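Local coordinates for protein putative phosphinothricin acetyltransferase YwnH (Bacillus subtilis, PDB 1VHS) that probably transfers an acetyl group from acetyl-CoA to the amino group of phosphinothricin, inactivating the antibiotic and herbicide, at residues M119-H125 against Y155-G161. Numbering follows the deposited sequence.
Sequences MAFIFGH and YDLKILG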
HETATM    1  N   MSE A 119       9.273   4.071  -0.628  1.00 11.95           N
HETATM    2  CA  MSE A 119       9.031   3.597  -1.986  1.00 11.75           C
HETATM    3  C   MSE A 119       7.643   2.980  -2.143  1.00 16.96           C
HETATM    4  O   MSE A 119       7.068   2.453  -1.187  1.00 16.44           O
HETATM    5  CB  MSE A 119      10.085   2.551  -2.377  1.00 15.85           C
HETATM    6  CG  MSE A 119      11.465   3.126  -2.641  1.00 21.96           C
HETATM    7 SE   MSE A 119      12.731   1.730  -3.140  1.00 39.46          SE
HETATM    8  CE  MSE A 119      13.020   1.064  -1.414  1.00 16.79           C
ATOM      9  N   ALA A 120       7.120   3.045  -3.363  1.00 13.09           N
ATOM     10  CA  ALA A 120       5.814   2.490  -3.685  1.00 12.90           C
ATOM     11  C   ALA A 120       5.941   1.652  -4.951  1.00 14.28           C
ATOM     12  O   ALA A 120       6.574   2.075  -5.915  1.00 15.04           O
ATOM     13  CB  ALA A 120       4.797   3.620  -3.909  1.00 13.21           C
ATOM     14  N   PHE A 121       5.347   0.463  -4.935  1.00 13.13           N
ATOM     15  CA  PHE A 121       5.387  -0.445  -6.082  1.00 16.28           C
ATOM     16  C   PHE A 121       4.038  -0.374  -6.777  1.00 16.77           C
ATOM     17  O   PHE A 121       3.024  -0.830  -6.241  1.00 18.55           O
ATOM     18  CB  PHE A 121       5.672  -1.876  -5.609  1.00 22.44           C
ATOM     19  CG  PHE A 121       7.063  -2.070  -5.069  1.00 28.55           C
ATOM     20  CD1 PHE A 121       7.540  -1.279  -4.029  1.00 33.30           C
ATOM     21  CD2 PHE A 121       7.904  -3.040  -5.611  1.00 39.18           C
ATOM     22  CE1 PHE A 121       8.834  -1.446  -3.535  1.00 35.19           C
ATOM     23  CE2 PHE A 121       9.202  -3.217  -5.124  1.00 39.59           C
ATOM     24  CZ  PHE A 121       9.666  -2.417  -4.082  1.00 37.99           C
ATOM     25  N   ILE A 122       4.037   0.202  -7.977  1.00 13.41           N
ATOM     26  CA  ILE A 122       2.821   0.407  -8.742  1.00 14.68           C
ATOM     27  C   ILE A 122       2.940  -0.123 -10.162  1.00 15.16           C
ATOM     28  O   ILE A 122       3.936   0.117 -10.845  1.00 16.15           O
ATOM     29  CB  ILE A 122       2.487   1.930  -8.800  1.00 15.68           C
ATOM     30  CG1 ILE A 122       2.429   2.499  -7.376  1.00 19.77           C
ATOM     31  CG2 ILE A 122       1.177   2.156  -9.539  1.00 20.72           C
ATOM     32  CD1 ILE A 122       2.386   4.026  -7.308  1.00 22.25           C
ATOM     33  N   PHE A 123       1.922  -0.847 -10.615  1.00 15.47           N
ATOM     34  CA  PHE A 123       1.944  -1.366 -11.979  1.00 19.27           C
ATOM     35  C   PHE A 123       2.043  -0.220 -12.980  1.00 21.27           C
ATOM     36  O   PHE A 123       1.411   0.823 -12.809  1.00 21.49           O
ATOM     37  CB  PHE A 123       0.685  -2.180 -12.250  1.00 22.27           C
ATOM     38  CG  PHE A 123       0.700  -3.535 -11.615  1.00 24.09           C
ATOM     39  CD1 PHE A 123      -0.454  -4.062 -11.050  1.00 27.68           C
ATOM     40  CD2 PHE A 123       1.865  -4.295 -11.597  1.00 25.09           C
ATOM     41  CE1 PHE A 123      -0.449  -5.329 -10.475  1.00 31.79           C
ATOM     42  CE2 PHE A 123       1.879  -5.564 -11.023  1.00 28.61           C
ATOM     43  CZ  PHE A 123       0.721  -6.080 -10.460  1.00 31.35           C
ATOM     44  N   GLY A 124       2.840  -0.422 -14.026  1.00 21.89           N
ATOM     45  CA  GLY A 124       3.026   0.608 -15.036  1.00 24.02           C
ATOM     46  C   GLY A 124       1.764   1.125 -15.706  1.00 24.60           C
ATOM     47  O   GLY A 124       1.730   2.267 -16.169  1.00 23.46           O
ATOM     48  N   HIS A 125       0.723   0.299 -15.762  1.00 24.69           N
ATOM     49  CA  HIS A 125      -0.521   0.715 -16.401  1.00 25.95           C
ATOM     50  C   HIS A 125      -1.502   1.428 -15.473  1.00 24.36           C
ATOM     51  O   HIS A 125      -2.571   1.841 -15.909  1.00 26.15           O
ATOM     52  CB  HIS A 125      -1.214  -0.489 -17.053  1.00 27.47           C
ATOM     53  CG  HIS A 125      -1.560  -1.587 -16.096  1.00 25.70           C
ATOM     54  ND1 HIS A 125      -0.609  -2.276 -15.375  1.00 25.29           N
ATOM     55  CD2 HIS A 125      -2.755  -2.123 -15.751  1.00 26.66           C
ATOM     56  CE1 HIS A 125      -1.203  -3.191 -14.628  1.00 25.31           C
ATOM     57  NE2 HIS A 125      -2.504  -3.119 -14.837  1.00 24.06           N
ATOM     58  N   TYR A 155       2.951  -7.719 -17.307  1.00 20.52           N
ATOM     59  CA  TYR A 155       2.797  -6.362 -16.795  1.00 18.98           C
ATOM     60  C   TYR A 155       4.104  -5.797 -16.251  1.00 15.78           C
ATOM     61  O   TYR A 155       4.930  -6.531 -15.729  1.00 15.68           O
ATOM     62  CB  TYR A 155       1.765  -6.348 -15.667  1.00 20.26           C
ATOM     63  CG  TYR A 155       0.388  -6.818 -16.066  1.00 26.31           C
ATOM     64  CD1 TYR A 155       0.120  -8.169 -16.289  1.00 26.64           C
ATOM     65  CD2 TYR A 155      -0.652  -5.906 -16.216  1.00 30.05           C
ATOM     66  CE1 TYR A 155      -1.158  -8.596 -16.653  1.00 30.62           C
ATOM     67  CE2 TYR A 155      -1.927  -6.320 -16.576  1.00 33.57           C
ATOM     68  CZ  TYR A 155      -2.175  -7.663 -16.793  1.00 33.88           C
ATOM     69  OH  TYR A 155      -3.444  -8.063 -17.140  1.00 36.63           O
ATOM     70  N   ASP A 156       4.259  -4.482 -16.358  1.00 15.29           N
ATOM     71  CA  ASP A 156       5.445  -3.788 -15.871  1.00 15.49           C
ATOM     72  C   ASP A 156       5.229  -3.329 -14.432  1.00 15.75           C
ATOM     73  O   ASP A 156       4.116  -2.958 -14.051  1.00 18.13           O
ATOM     74  CB  ASP A 156       5.713  -2.527 -16.706  1.00 16.95           C
ATOM     75  CG  ASP A 156       6.141  -2.824 -18.128  1.00 21.91           C
ATOM     76  OD1 ASP A 156       6.250  -1.850 -18.905  1.00 25.44           O
ATOM     77  OD2 ASP A 156       6.374  -4.000 -18.473  1.00 21.38           O
ATOM     78  N   LEU A 157       6.290  -3.348 -13.635  1.00 14.33           N
ATOM     79  CA  LEU A 157       6.190  -2.860 -12.267  1.00 15.69           C
ATOM     80  C   LEU A 157       7.061  -1.615 -12.171  1.00 15.02           C
ATOM     81  O   LEU A 157       8.255  -1.659 -12.469  1.00 15.63           O
ATOM     82  CB  LEU A 157       6.697  -3.900 -11.264  1.00 17.11           C
ATOM     83  CG  LEU A 157       6.577  -3.440  -9.804  1.00 15.80           C
ATOM     84  CD1 LEU A 157       5.092  -3.337  -9.421  1.00 18.54           C
ATOM     85  CD2 LEU A 157       7.300  -4.426  -8.891  1.00 20.47           C
ATOM     86  N   LYS A 158       6.459  -0.493 -11.794  1.00 15.03           N
ATOM     87  CA  LYS A 158       7.223   0.727 -11.626  1.00 14.58           C
ATOM     88  C   LYS A 158       7.485   0.937 -10.146  1.00 14.19           C
ATOM     89  O   LYS A 158       6.641   0.619  -9.301  1.00 17.45           O
ATOM     90  CB  LYS A 158       6.470   1.942 -12.179  1.00 17.83           C
ATOM     91  CG  LYS A 158       6.628   2.128 -13.674  1.00 22.77           C
ATOM     92  CD  LYS A 158       6.088   3.480 -14.126  1.00 24.65           C
ATOM     93  CE  LYS A 158       6.388   3.705 -15.600  1.00 27.52           C
ATOM     94  NZ  LYS A 158       6.129   5.117 -15.997  1.00 30.35           N
ATOM     95  N   ILE A 159       8.665   1.448  -9.830  1.00 14.97           N
ATOM     96  CA  ILE A 159       9.012   1.729  -8.447  1.00 13.15           C
ATOM     97  C   ILE A 159       9.149   3.239  -8.338  1.00 14.39           C
ATOM     98  O   ILE A 159       9.936   3.847  -9.066  1.00 13.14           O
ATOM     99  CB  ILE A 159      10.363   1.101  -8.033  1.00 11.41           C
ATOM    100  CG1 ILE A 159      10.349  -0.405  -8.304  1.00 16.87           C
ATOM    101  CG2 ILE A 159      10.621   1.357  -6.544  1.00 13.66           C
ATOM    102  CD1 ILE A 159       9.118  -1.105  -7.811  0.65 22.61           C
ATOM    103  N   LEU A 160       8.359   3.842  -7.455  1.00 11.60           N
ATOM    104  CA  LEU A 160       8.422   5.282  -7.248  1.00 14.21           C
ATOM    105  C   LEU A 160       9.010   5.508  -5.873  1.00 13.39           C
ATOM    106  O   LEU A 160       8.732   4.757  -4.931  1.00 14.87           O
ATOM    107  CB  LEU A 160       7.025   5.904  -7.328  1.00 13.98           C
ATOM    108  CG  LEU A 160       6.510   6.286  -8.719  1.00 19.72           C
ATOM    109  CD1 LEU A 160       6.548   5.105  -9.658  1.00 19.33           C
ATOM    110  CD2 LEU A 160       5.090   6.822  -8.581  1.00 21.49           C
ATOM    111  N   GLY A 161       9.839   6.531  -5.747  1.00 10.69           N
ATOM    112  CA  GLY A 161      10.434   6.779  -4.458  1.00 11.43           C
ATOM    113  C   GLY A 161      10.480   8.237  -4.086  1.00 14.97           C
ATOM    114  O   GLY A 161      10.383   9.118  -4.934  1.00 12.76           O
TER
HETATM  115  O   HOH W   1       3.198   4.195 -16.865  1.00 41.52           O
HETATM  116  O   HOH W   2       2.017  -2.992 -17.032  1.00 29.75           O
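F121 takes CD2 of L157 at the edge of its ring, 3.6 Å from F121 CD2. With CG anti to the backbone N (chi1 -179°), L157 spreads its two methyls between two rings, CD2 to F121 and CD1 to CD2 of F123 at 4.0 Å. In the conformer given, I159 CD1 lies over one face of the F121 ring, too close to be taken literally, so that detail is doubtful; SE of the selenomethionine M119 lies beside CG2 of I159 in that conformer. On the other sheet face CD1 of I122 meets CD2 of L160 at 4.1 Å, with A120 beside them; F133 of helix 127-135 touches all three. Between the faces, A120 pairs with L160 and I122 with K158, each through two backbone hydrogen bonds. Where strand 119-123 ends, G124 N still bonds to D156 O at 2.8 Å, from above the carbonyl plane. K158 NZ forms a salt bridge with E140; a water links D156 N to H125 ND1 beside the Y155 ring, while H125 NE2 bonds to R27 O. Strands 117-123 and 153-163 are antiparallel neighbours in the mixed sheet of the GNAT fold, and I122 lies close to N126, predicted to bind acetyl-CoA.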